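Local coordinates for putative flagellar protein FliS (Parabacteroides merdae ATCC 43184, PDB 4YOK) that is of unknown function but joins a prealbumin-like domain to a second beta-rich domain, at residues 14-19 with 55-60; 34-39 with 47-52; 72-77 with 192-197. All blocks are in the same frame, centred on the assembly; numbering follows the deposited sequence.

Contact 1. Residues 14-19 with 55-60; sequences GRVTYQ and GTFSAL
F57 lays its ring directly across the backbone of G14, a clear example of an aromatic ring lying where a side chain on the neighbouring strand would have to be. The conformation responsible has CG lodged between the backbone N and the carbonyl carbon (chi1 50°), which folds the ring back over the pairing strand. G14 CA then sits above the face, 3.7 Å from the ring centroid, in a CH-pi contact, and G14 C lies over the same ring nearer its rim. A beta carbon on G14 would collide with F57 CZ. The side chains of V16 and F57 cross at about a right angle, V16 CG2 coming to 4.1 Å from F57 CE1; the backbone N of V16 lies separately at the ring edge, near its plane.

On the other side of the sheet R15 and T56 form a non-hydrogen-bonded antiparallel pair. They touch through aliphatic parts alone, R15 CG to T56 CG2 at 3.6 Å. In T56 the methyl lies beside its own backbone N and OG1 takes the crowded position (chi1 67°); the hydroxyl is hydrogen-bonded to D54 OD1.

Backbone bonds set this register. G14 N gives to F57 O at 2.9 Å, and F57 N returns a bond of 2.9 Å to G14 O. V16 N reaches G55 O, also at 2.9 Å, where G55 turns into the strand with a positive phi.

The ring of F57 also packs on L34 and V49 of the facing sheet. The chemistry thus divides by face: the polar and charged ends of T56 and R15 lie on one side, while on the other glycine, valine and phenylalanine build the apolar interior of the sandwich.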
ATOM      1  N   GLY A  14      -8.382   8.564   7.971  1.00 22.98           N
ATOM      2  CA  GLY A  14      -8.878   8.106   6.694  1.00 23.73           C
ATOM      3  C   GLY A  14      -8.232   6.847   6.178  1.00 25.18           C
ATOM      4  O   GLY A  14      -7.298   6.313   6.788  1.00 21.41           O
ATOM      5  N   ARG A  15      -8.764   6.368   5.055  1.00 20.41           N
ATOM      6  CA  ARG A  15      -8.280   5.182   4.350  1.00 19.50           C
ATOM      7  C   ARG A  15      -8.405   5.391   2.864  1.00 21.25           C
ATOM      8  O   ARG A  15      -9.410   5.948   2.405  1.00 20.78           O
ATOM      9  CB  ARG A  15      -9.133   3.935   4.715  1.00 22.89           C
ATOM     10  CG  ARG A  15      -8.851   3.250   6.033  1.00 37.30           C
ATOM     11  CD  ARG A  15      -9.976   2.284   6.368  1.00 42.88           C
ATOM     12  NE  ARG A  15     -11.240   3.019   6.450  1.00 44.62           N
ATOM     13  CZ  ARG A  15     -12.451   2.489   6.334  1.00 51.52           C
ATOM     14  NH1 ARG A  15     -12.601   1.177   6.174  1.00 45.17           N
ATOM     15  NH2 ARG A  15     -13.521   3.261   6.389  1.00 28.22           N
ATOM     16  N   VAL A  16      -7.445   4.877   2.109  1.00 17.30           N
ATOM     17  CA  VAL A  16      -7.530   4.778   0.651  1.00 18.26           C
ATOM     18  C   VAL A  16      -8.191   3.417   0.393  1.00 20.24           C
ATOM     19  O   VAL A  16      -7.734   2.408   0.939  1.00 18.85           O
ATOM     20  CB  VAL A  16      -6.148   4.910  -0.022  1.00 23.72           C
ATOM     21  CG1 VAL A  16      -6.261   4.697  -1.528  1.00 24.57           C
ATOM     22  CG2 VAL A  16      -5.541   6.275   0.278  1.00 23.36           C
ATOM     23  N   THR A  17      -9.244   3.378  -0.422  1.00 16.33           N
ATOM     24  CA  THR A  17      -9.983   2.132  -0.634  1.00 16.24           C
ATOM     25  C   THR A  17     -10.292   1.836  -2.105  1.00 19.60           C
ATOM     26  O   THR A  17     -10.212   2.703  -2.964  1.00 18.32           O
ATOM     27  CB  THR A  17     -11.352   2.204   0.108  1.00 21.44           C
ATOM     28  OG1 THR A  17     -12.101   3.319  -0.404  1.00 20.37           O
ATOM     29  CG2 THR A  17     -11.217   2.281   1.656  1.00 20.74           C
ATOM     30  N   TYR A  18     -10.685   0.594  -2.365  1.00 17.55           N
ATOM     31  CA  TYR A  18     -11.233   0.179  -3.642  1.00 17.75           C
ATOM     32  C   TYR A  18     -12.479  -0.649  -3.340  1.00 23.46           C
ATOM     33  O   TYR A  18     -12.352  -1.671  -2.686  1.00 23.33           O
ATOM     34  CB  TYR A  18     -10.239  -0.607  -4.515  1.00 17.02           C
ATOM     35  CG  TYR A  18     -10.877  -1.137  -5.788  1.00 20.27           C
ATOM     36  CD1 TYR A  18     -11.465  -0.274  -6.711  1.00 23.24           C
ATOM     37  CD2 TYR A  18     -10.968  -2.504  -6.027  1.00 21.25           C
ATOM     38  CE1 TYR A  18     -12.047  -0.757  -7.884  1.00 23.28           C
ATOM     39  CE2 TYR A  18     -11.578  -3.001  -7.181  1.00 22.40           C
ATOM     40  CZ  TYR A  18     -12.123  -2.125  -8.099  1.00 28.30           C
ATOM     41  OH  TYR A  18     -12.752  -2.617  -9.218  1.00 24.38           O
ATOM     42  N   GLN A  19     -13.643  -0.195  -3.783  1.00 22.90           N
ATOM     43  CA  GLN A  19     -14.951  -0.828  -3.526  1.00 25.45           C
ATOM     44  C   GLN A  19     -15.150  -0.986  -2.015  1.00 29.32           C
ATOM     45  O   GLN A  19     -15.606  -2.030  -1.550  1.00 28.90           O
ATOM     46  CB  GLN A  19     -15.056  -2.186  -4.270  1.00 27.20           C
ATOM     47  CG  GLN A  19     -14.978  -2.003  -5.775  1.00 31.56           C
ATOM     48  CD  GLN A  19     -15.268  -3.268  -6.542  1.00 49.00           C
ATOM     49  OE1 GLN A  19     -14.908  -4.383  -6.139  1.00 43.34           O
ATOM     50  NE2 GLN A  19     -15.857  -3.101  -7.711  1.00 39.11           N
ATOM     51  N   GLY A  55      -3.181   1.249   4.465  1.00 19.23           N
ATOM     52  CA  GLY A  55      -3.855   2.262   3.666  1.00 18.99           C
ATOM     53  C   GLY A  55      -4.497   3.386   4.449  1.00 21.77           C
ATOM     54  O   GLY A  55      -5.275   4.140   3.878  1.00 18.92           O
ATOM     55  N   THR A  56      -4.183   3.489   5.759  1.00 18.61           N
ATOM     56  CA  THR A  56      -4.762   4.506   6.630  1.00 18.94           C
ATOM     57  C   THR A  56      -3.849   5.713   6.734  1.00 21.20           C
ATOM     58  O   THR A  56      -2.641   5.619   6.521  1.00 20.49           O
ATOM     59  CB  THR A  56      -5.054   3.942   8.041  1.00 23.35           C
ATOM     60  OG1 THR A  56      -3.816   3.636   8.679  1.00 25.54           O
ATOM     61  CG2 THR A  56      -5.944   2.704   8.037  1.00 25.71           C
ATOM     62  N   PHE A  57      -4.420   6.830   7.152  1.00 19.33           N
ATOM     63  CA  PHE A  57      -3.711   8.076   7.388  1.00 20.91           C
ATOM     64  C   PHE A  57      -4.440   8.825   8.507  1.00 23.34           C
ATOM     65  O   PHE A  57      -5.632   8.593   8.749  1.00 19.47           O
ATOM     66  CB  PHE A  57      -3.589   8.924   6.098  1.00 24.49           C
ATOM     67  CG  PHE A  57      -4.887   9.143   5.333  1.00 27.44           C
ATOM     68  CD1 PHE A  57      -5.315   8.226   4.380  1.00 30.77           C
ATOM     69  CD2 PHE A  57      -5.683  10.256   5.583  1.00 32.38           C
ATOM     70  CE1 PHE A  57      -6.522   8.414   3.689  1.00 32.14           C
ATOM     71  CE2 PHE A  57      -6.894  10.441   4.904  1.00 35.23           C
ATOM     72  CZ  PHE A  57      -7.307   9.514   3.964  1.00 32.67           C
ATOM     73  N   SER A  58      -3.698   9.649   9.252  1.00 21.77           N
ATOM     74  CA  SER A  58      -4.275  10.462  10.319  1.00 21.78           C
ATOM     75  C   SER A  58      -3.527  11.765  10.391  1.00 28.54           C
ATOM     76  O   SER A  58      -2.315  11.811  10.136  1.00 28.44           O
ATOM     77  CB  SER A  58      -4.288   9.746  11.664  1.00 28.93           C
ATOM     78  OG  SER A  58      -2.988   9.599  12.203  1.00 43.90           O
ATOM     79  N   ALA A  59      -4.260  12.840  10.650  1.00 24.71           N
ATOM     80  CA  ALA A  59      -3.673  14.169  10.713  1.00 25.41           C
ATOM     81  C   ALA A  59      -4.398  15.015  11.727  1.00 28.26           C
ATOM     82  O   ALA A  59      -5.630  14.952  11.794  1.00 25.73           O
ATOM     83  CB  ALA A  59      -3.748  14.839   9.341  1.00 25.90           C
ATOM     84  N   LEU A  60      -3.637  15.761  12.543  1.00 26.40           N
ATOM     85  CA  LEU A  60      -4.202  16.741  13.467  1.00 28.21           C
ATOM     86  C   LEU A  60      -4.229  18.043  12.689  1.00 32.25           C
ATOM     87  O   LEU A  60      -3.173  18.546  12.294  1.00 33.29           O
ATOM     88  CB  LEU A  60      -3.391  16.843  14.784  1.00 29.90           C
ATOM     89  CG  LEU A  60      -3.847  17.907  15.782  1.00 37.24           C
ATOM     90  CD1 LEU A  60      -5.253  17.629  16.317  1.00 38.54           C
ATOM     91  CD2 LEU A  60      -2.855  18.050  16.921  1.00 42.15           C
TER

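Contact 2. Residues 34-39 with 47-52; sequences LQLYQD and ISVFVG
Q35 and S48, cross-strand neighbours in a non-hydrogen-bonded pair, are linked through the flat amide of Q35 and a water. The water lies 2.7 Å from S48 OG and accepts a weak bond from Q35 NE2 at 3.4 Å. At the other corner of the amide, Y37 OH donates to Q35 OE1, also weakly.

The opposite face of the hairpin is wholly aliphatic. V49 works as a fork: CG1, anti to the carbonyl carbon (chi1 -62°), reaches L36 CD1 at 3.8 Å, and CG2, between the backbone N and the carbonyl carbon, touches L34 CB at 3.6 Å. Beyond it V51 turns CG2 to within 3.7 Å of L34 CG, the two side chains crossing at a slant. At the other end L36 and I47 pair more distantly, CB to CB at 4.2 Å.

Two reciprocal sets of backbone bonds, L34 with V49 and L36 with I47, hold the register; L36 N to I47 O measures 2.8 Å.

The leucine and valine face packs on A59 and L61 of strand 56-62. This is a two-stranded antiparallel beta hairpin whose strand 47-50 is outermost in its four-stranded sheet within the chain, one half of a prealbumin-like sandwich.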
ATOM      1  N   LEU A  34      -0.941  11.522   0.046  1.00 19.10           N
ATOM      2  CA  LEU A  34      -2.165  12.196  -0.384  1.00 18.30           C
ATOM      3  C   LEU A  34      -1.978  13.670  -0.117  1.00 21.71           C
ATOM      4  O   LEU A  34      -1.033  14.058   0.577  1.00 22.65           O
ATOM      5  CB  LEU A  34      -3.427  11.665   0.318  1.00 17.58           C
ATOM      6  CG  LEU A  34      -3.704  10.163   0.239  1.00 21.22           C
ATOM      7  CD1 LEU A  34      -4.915   9.830   1.038  1.00 21.18           C
ATOM      8  CD2 LEU A  34      -3.836   9.679  -1.220  1.00 20.28           C
ATOM      9  N   GLN A  35      -2.860  14.507  -0.654  1.00 19.67           N
ATOM     10  CA  GLN A  35      -2.729  15.942  -0.429  1.00 20.39           C
ATOM     11  C   GLN A  35      -4.040  16.504   0.032  1.00 23.62           C
ATOM     12  O   GLN A  35      -5.082  16.092  -0.462  1.00 22.91           O
ATOM     13  CB  GLN A  35      -2.245  16.647  -1.709  1.00 21.86           C
ATOM     14  CG  GLN A  35      -0.788  16.310  -2.050  1.00 34.58           C
ATOM     15  CD  GLN A  35      -0.364  16.982  -3.314  1.00 47.28           C
ATOM     16  OE1 GLN A  35      -0.792  16.618  -4.409  1.00 46.54           O
ATOM     17  NE2 GLN A  35       0.435  18.019  -3.179  1.00 36.87           N
ATOM     18  N   LEU A  36      -3.994  17.409   1.019  1.00 22.81           N
ATOM     19  CA  LEU A  36      -5.186  18.082   1.559  1.00 23.32           C
ATOM     20  C   LEU A  36      -5.151  19.528   1.122  1.00 27.47           C
ATOM     21  O   LEU A  36      -4.218  20.245   1.494  1.00 26.40           O
ATOM     22  CB  LEU A  36      -5.232  17.979   3.097  1.00 24.22           C
ATOM     23  CG  LEU A  36      -5.774  16.679   3.676  1.00 29.27           C
ATOM     24  CD1 LEU A  36      -5.299  16.496   5.105  1.00 30.77           C
ATOM     25  CD2 LEU A  36      -7.303  16.675   3.665  1.00 28.40           C
ATOM     26  N   TYR A  37      -6.130  19.945   0.301  1.00 25.56           N
ATOM     27  CA  TYR A  37      -6.220  21.328  -0.214  1.00 27.08           C
ATOM     28  C   TYR A  37      -7.283  22.114   0.515  1.00 34.42           C
ATOM     29  O   TYR A  37      -8.307  21.556   0.896  1.00 30.48           O
ATOM     30  CB  TYR A  37      -6.545  21.364  -1.718  1.00 27.54           C
ATOM     31  CG  TYR A  37      -5.414  20.909  -2.608  1.00 29.78           C
ATOM     32  CD1 TYR A  37      -5.241  19.562  -2.916  1.00 30.92           C
ATOM     33  CD2 TYR A  37      -4.524  21.830  -3.170  1.00 30.66           C
ATOM     34  CE1 TYR A  37      -4.170  19.130  -3.695  1.00 33.28           C
ATOM     35  CE2 TYR A  37      -3.468  21.409  -3.983  1.00 31.43           C
ATOM     36  CZ  TYR A  37      -3.296  20.054  -4.238  1.00 38.69           C
ATOM     37  OH  TYR A  37      -2.257  19.585  -5.008  1.00 41.65           O
ATOM     38  N   GLN A  38      -7.069  23.426   0.635  1.00 37.54           N
ATOM     39  CA  GLN A  38      -8.046  24.353   1.217  1.00 41.59           C
ATOM     40  C   GLN A  38      -8.163  25.552   0.296  1.00 49.76           C
ATOM     41  O   GLN A  38      -7.141  26.121  -0.088  1.00 50.95           O
ATOM     42  CB  GLN A  38      -7.637  24.771   2.639  1.00 44.00           C
ATOM     43  CG  GLN A  38      -8.790  25.332   3.466  1.00 57.15           C
ATOM     44  CD  GLN A  38      -8.636  25.092   4.950  1.00 69.61           C
ATOM     45  OE1 GLN A  38      -7.530  25.104   5.509  1.00 61.16           O
ATOM     46  NE2 GLN A  38      -9.760  24.913   5.633  1.00 60.25           N
ATOM     47  N   ASP A  39      -9.388  25.892  -0.118  1.00 49.68           N
ATOM     48  CA  ASP A  39      -9.632  27.058  -0.978  1.00 51.79           C
ATOM     49  C   ASP A  39     -10.176  28.204  -0.125  1.00 57.49           C
ATOM     50  O   ASP A  39     -11.225  28.050   0.507  1.00 57.98           O
ATOM     51  CB  ASP A  39     -10.608  26.706  -2.099  1.00 52.54           C
ATOM     52  N   ILE A  47      -1.456  20.298   2.171  1.00 24.90           N
ATOM     53  CA  ILE A  47      -0.818  19.592   3.286  1.00 23.90           C
ATOM     54  C   ILE A  47      -0.566  18.145   2.827  1.00 25.95           C
ATOM     55  O   ILE A  47      -1.494  17.519   2.336  1.00 24.39           O
ATOM     56  CB  ILE A  47      -1.679  19.671   4.585  1.00 26.45           C
ATOM     57  CG1 ILE A  47      -1.762  21.148   5.097  1.00 27.72           C
ATOM     58  CG2 ILE A  47      -1.103  18.737   5.687  1.00 26.25           C
ATOM     59  CD1 ILE A  47      -3.026  21.499   5.935  1.00 29.90           C
ATOM     60  N   SER A  48       0.666  17.632   2.972  1.00 22.79           N
ATOM     61  CA  SER A  48       0.966  16.239   2.595  1.00 23.00           C
ATOM     62  C   SER A  48       0.580  15.292   3.717  1.00 26.79           C
ATOM     63  O   SER A  48       0.817  15.593   4.890  1.00 26.13           O
ATOM     64  CB  SER A  48       2.444  16.044   2.265  1.00 30.97           C
ATOM     65  OG  SER A  48       2.857  16.794   1.134  1.00 43.18           O
ATOM     66  N   VAL A  49      -0.029  14.161   3.372  1.00 22.77           N
ATOM     67  CA  VAL A  49      -0.332  13.132   4.389  1.00 23.24           C
ATOM     68  C   VAL A  49       0.254  11.831   3.865  1.00 27.45           C
ATOM     69  O   VAL A  49       0.171  11.549   2.673  1.00 26.02           O
ATOM     70  CB  VAL A  49      -1.799  12.983   4.886  1.00 28.69           C
ATOM     71  CG1 VAL A  49      -2.297  14.262   5.564  1.00 29.36           C
ATOM     72  CG2 VAL A  49      -2.742  12.538   3.788  1.00 28.19           C
ATOM     73  N   PHE A  50       0.904  11.087   4.733  1.00 25.03           N
ATOM     74  CA  PHE A  50       1.595   9.875   4.337  1.00 24.84           C
ATOM     75  C   PHE A  50       0.698   8.680   4.687  1.00 26.56           C
ATOM     76  O   PHE A  50       0.131   8.616   5.779  1.00 27.63           O
ATOM     77  CB  PHE A  50       3.003   9.851   4.982  1.00 27.77           C
ATOM     78  CG  PHE A  50       3.715  11.182   4.783  1.00 31.21           C
ATOM     79  CD1 PHE A  50       3.518  12.239   5.671  1.00 36.30           C
ATOM     80  CD2 PHE A  50       4.494  11.410   3.659  1.00 33.82           C
ATOM     81  CE1 PHE A  50       4.084  13.497   5.431  1.00 37.68           C
ATOM     82  CE2 PHE A  50       5.093  12.664   3.441  1.00 36.48           C
ATOM     83  CZ  PHE A  50       4.887  13.692   4.333  1.00 35.25           C
ATOM     84  N   VAL A  51       0.485   7.803   3.713  1.00 19.86           N
ATOM     85  CA  VAL A  51      -0.412   6.655   3.876  1.00 18.61           C
ATOM     86  C   VAL A  51       0.368   5.476   4.494  1.00 21.51           C
ATOM     87  O   VAL A  51       1.517   5.248   4.133  1.00 21.86           O
ATOM     88  CB  VAL A  51      -1.066   6.308   2.513  1.00 20.81           C
ATOM     89  CG1 VAL A  51      -2.038   5.152   2.656  1.00 20.07           C
ATOM     90  CG2 VAL A  51      -1.794   7.530   1.925  1.00 20.21           C
ATOM     91  N   GLY A  52      -0.242   4.788   5.461  1.00 17.44           N
ATOM     92  CA  GLY A  52       0.394   3.652   6.137  1.00 17.43           C
ATOM     93  C   GLY A  52       0.289   2.361   5.357  1.00 20.18           C
ATOM     94  O   GLY A  52      -0.345   2.316   4.302  1.00 17.84           O
TER
HETATM   95  O   HOH W   1       1.845  18.957  -0.229  1.00 47.98           O

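Contact 3. Residues 72-77 with 192-197; sequences DGNGPW and ADQAIY
D193 OD1 receives the backbone N-H of G75 at 2.8 Å along an almost straight line (178°). The second carboxylate oxygen is gripped as well: N74 ND2 gives to D193 OD2 at 2.9 Å, meeting the syn lone pair of that oxygen, with the amide and carboxylate planes nearly perpendicular (88°). N74 reaches it with CG anti to the backbone N (chi1 180°). The same amide is also hydrogen-bonded to A31 O and Q33 N, which fix its rotation. An alanine here would probably leave D193 OD2 without its amide donor, and A31 O and Q33 N without their partners.

A water accepts from D193 N at 3.2 Å and can donate to G73 O (2.9 Å) and G75 O (2.8 Å), which compete with further acceptors.

Past this polar patch P76, centre of an inverse gamma turn, packs against backbone and side chain alike: its CB lies 3.3 Å from Q194 O and 4.0 Å from I196 CB. G75 CA lies over one face of the W77 indole; a beta carbon on G75 would strike W77 CE2, and its backbone angles would also jam it against the preceding carbonyl O.

One C-terminal-domain carboxylate is therefore met by two N-H groups of an N-terminal-domain loop. Such neutral donors would probably favour its ionised form, and beside them P76 packs across the junction between the two domains.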
ATOM      1  N   ASP A  72      -0.252  13.377  -7.958  1.00 25.03           N
ATOM      2  CA  ASP A  72      -0.060  13.068  -9.385  1.00 26.05           C
ATOM      3  C   ASP A  72       1.017  11.988  -9.612  1.00 28.07           C
ATOM      4  O   ASP A  72       2.141  12.131  -9.141  1.00 27.05           O
ATOM      5  CB  ASP A  72       0.295  14.357 -10.161  1.00 30.17           C
ATOM      6  CG  ASP A  72       0.664  14.164 -11.627  1.00 47.93           C
ATOM      7  OD1 ASP A  72      -0.168  13.614 -12.386  1.00 47.98           O
ATOM      8  OD2 ASP A  72       1.769  14.597 -12.022  1.00 57.75           O
ATOM      9  N   GLY A  73       0.617  10.897 -10.263  1.00 23.81           N
ATOM     10  CA  GLY A  73       1.466   9.769 -10.637  1.00 22.89           C
ATOM     11  C   GLY A  73       1.971   8.886  -9.503  1.00 25.38           C
ATOM     12  O   GLY A  73       2.812   8.014  -9.735  1.00 25.31           O
ATOM     13  N   ASN A  74       1.494   9.110  -8.267  1.00 19.42           N
ATOM     14  CA  ASN A  74       1.967   8.389  -7.087  1.00 18.15           C
ATOM     15  C   ASN A  74       0.926   7.375  -6.577  1.00 21.27           C
ATOM     16  O   ASN A  74      -0.152   7.759  -6.102  1.00 20.35           O
ATOM     17  CB  ASN A  74       2.323   9.410  -5.974  1.00 18.39           C
ATOM     18  CG  ASN A  74       2.830   8.827  -4.659  1.00 27.95           C
ATOM     19  OD1 ASN A  74       2.474   9.294  -3.580  1.00 22.23           O
ATOM     20  ND2 ASN A  74       3.679   7.803  -4.699  1.00 21.97           N
ATOM     21  N   GLY A  75       1.299   6.097  -6.616  1.00 16.88           N
ATOM     22  CA  GLY A  75       0.464   5.015  -6.106  1.00 15.50           C
ATOM     23  C   GLY A  75       0.157   3.939  -7.132  1.00 18.49           C
ATOM     24  O   GLY A  75       0.183   4.201  -8.338  1.00 18.07           O
ATOM     25  N   PRO A  76      -0.200   2.720  -6.669  1.00 15.34           N
ATOM     26  CA  PRO A  76      -0.496   1.616  -7.617  1.00 14.74           C
ATOM     27  C   PRO A  76      -1.927   1.715  -8.192  1.00 18.92           C
ATOM     28  O   PRO A  76      -2.714   0.748  -8.148  1.00 18.64           O
ATOM     29  CB  PRO A  76      -0.329   0.378  -6.734  1.00 15.07           C
ATOM     30  CG  PRO A  76      -0.798   0.842  -5.373  1.00 18.41           C
ATOM     31  CD  PRO A  76      -0.256   2.257  -5.264  1.00 16.63           C
ATOM     32  N   TRP A  77      -2.282   2.905  -8.697  1.00 17.90           N
ATOM     33  CA  TRP A  77      -3.615   3.168  -9.220  1.00 17.85           C
ATOM     34  C   TRP A  77      -3.566   4.158 -10.374  1.00 23.27           C
ATOM     35  O   TRP A  77      -2.551   4.847 -10.548  1.00 22.95           O
ATOM     36  CB  TRP A  77      -4.557   3.671  -8.100  1.00 16.58           C
ATOM     37  CG  TRP A  77      -4.011   4.810  -7.265  1.00 17.55           C
ATOM     38  CD1 TRP A  77      -3.778   6.101  -7.659  1.00 20.32           C
ATOM     39  CD2 TRP A  77      -3.591   4.725  -5.893  1.00 16.68           C
ATOM     40  NE1 TRP A  77      -3.230   6.821  -6.608  1.00 18.93           N
ATOM     41  CE2 TRP A  77      -3.180   6.018  -5.497  1.00 20.35           C
ATOM     42  CE3 TRP A  77      -3.600   3.693  -4.938  1.00 17.21           C
ATOM     43  CZ2 TRP A  77      -2.750   6.299  -4.192  1.00 18.89           C
ATOM     44  CZ3 TRP A  77      -3.178   3.970  -3.651  1.00 18.32           C
ATOM     45  CH2 TRP A  77      -2.769   5.260  -3.283  1.00 18.82           C
ATOM     46  N   ALA A 192       3.877   2.284 -13.257  1.00 20.18           N
ATOM     47  CA  ALA A 192       3.564   2.787 -11.909  1.00 19.53           C
ATOM     48  C   ALA A 192       4.835   2.996 -11.098  1.00 22.73           C
ATOM     49  O   ALA A 192       5.836   2.331 -11.342  1.00 21.15           O
ATOM     50  CB  ALA A 192       2.644   1.820 -11.183  1.00 19.44           C
ATOM     51  N   ASP A 193       4.768   3.878 -10.095  1.00 19.46           N
ATOM     52  CA  ASP A 193       5.904   4.185  -9.217  1.00 19.62           C
ATOM     53  C   ASP A 193       5.893   3.368  -7.913  1.00 22.36           C
ATOM     54  O   ASP A 193       6.835   3.462  -7.121  1.00 22.32           O
ATOM     55  CB  ASP A 193       5.853   5.692  -8.862  1.00 21.01           C
ATOM     56  CG  ASP A 193       4.821   6.087  -7.804  1.00 21.49           C
ATOM     57  OD1 ASP A 193       3.762   5.401  -7.693  1.00 22.06           O
ATOM     58  OD2 ASP A 193       5.050   7.079  -7.111  1.00 23.68           O
ATOM     59  N   GLN A 194       4.780   2.657  -7.640  1.00 17.75           N
ATOM     60  CA  GLN A 194       4.567   1.940  -6.385  1.00 15.35           C
ATOM     61  C   GLN A 194       3.774   0.682  -6.625  1.00 18.01           C
ATOM     62  O   GLN A 194       2.914   0.668  -7.510  1.00 16.89           O
ATOM     63  CB  GLN A 194       3.764   2.843  -5.405  1.00 16.32           C
ATOM     64  CG  GLN A 194       4.614   3.874  -4.631  1.00 17.95           C
ATOM     65  CD  GLN A 194       5.640   3.190  -3.763  1.00 26.13           C
ATOM     66  OE1 GLN A 194       5.343   2.238  -3.019  1.00 19.27           O
ATOM     67  NE2 GLN A 194       6.893   3.595  -3.919  1.00 22.76           N
ATOM     68  N   ALA A 195       4.045  -0.360  -5.853  1.00 16.63           N
ATOM     69  CA  ALA A 195       3.305  -1.620  -5.959  1.00 16.08           C
ATOM     70  C   ALA A 195       2.075  -1.631  -5.041  1.00 17.55           C
ATOM     71  O   ALA A 195       1.964  -0.817  -4.100  1.00 15.94           O
ATOM     72  CB  ALA A 195       4.230  -2.782  -5.570  1.00 17.22           C
ATOM     73  N   ILE A 196       1.175  -2.601  -5.288  1.00 15.37           N
ATOM     74  CA  ILE A 196       0.064  -2.963  -4.393  1.00 14.66           C
ATOM     75  C   ILE A 196       0.535  -4.238  -3.711  1.00 16.72           C
ATOM     76  O   ILE A 196       1.310  -5.003  -4.299  1.00 16.01           O
ATOM     77  CB  ILE A 196      -1.314  -3.111  -5.103  1.00 17.74           C
ATOM     78  CG1 ILE A 196      -2.479  -3.138  -4.052  1.00 18.20           C
ATOM     79  CG2 ILE A 196      -1.353  -4.323  -6.036  1.00 18.49           C
ATOM     80  CD1 ILE A 196      -3.557  -2.173  -4.304  1.00 31.10           C
ATOM     81  N   TYR A 197       0.135  -4.441  -2.471  1.00 14.55           N
ATOM     82  CA  TYR A 197       0.581  -5.595  -1.708  1.00 13.99           C
ATOM     83  C   TYR A 197      -0.583  -6.384  -1.126  1.00 17.88           C
ATOM     84  O   TYR A 197      -1.734  -5.941  -1.116  1.00 17.62           O
ATOM     85  CB  TYR A 197       1.481  -5.104  -0.553  1.00 14.23           C
ATOM     86  CG  TYR A 197       2.770  -4.406  -0.955  1.00 15.24           C
ATOM     87  CD1 TYR A 197       2.789  -3.045  -1.248  1.00 17.17           C
ATOM     88  CD2 TYR A 197       3.979  -5.102  -0.993  1.00 15.68           C
ATOM     89  CE1 TYR A 197       3.974  -2.400  -1.601  1.00 18.31           C
ATOM     90  CE2 TYR A 197       5.166  -4.473  -1.359  1.00 15.74           C
ATOM     91  CZ  TYR A 197       5.155  -3.123  -1.670  1.00 19.69           C
ATOM     92  OH  TYR A 197       6.315  -2.497  -1.995  1.00 17.50           O
TER
HETATM   93  O   HOH W   2       1.965   5.316 -10.160  1.00 28.11           O

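Overall arrangement
Contacts 1 and 2 belong to the two facing sheets of one prealbumin-like domain, their centres 11 Å apart. They meet most closely at L34, whose CD1 lies 3.4 Å from F57 CE1 and 3.7 Å from V16 CG2. Contact 3 leads to the second domain: its centre is 15 Å from contact 1, and V16 CG1 touches W77 CZ3 at 3.8 Å. About 5 Å separates it from contact 2 at the nearest atoms, yet N74 is hydrogen-bonded to Q33, the residue before L34. No active site is known; a magnesium lies about 11 Å from the side chains of V16 and L34, and a glycerol, probably from the crystallisation liquor, about 4 Å from that of T56.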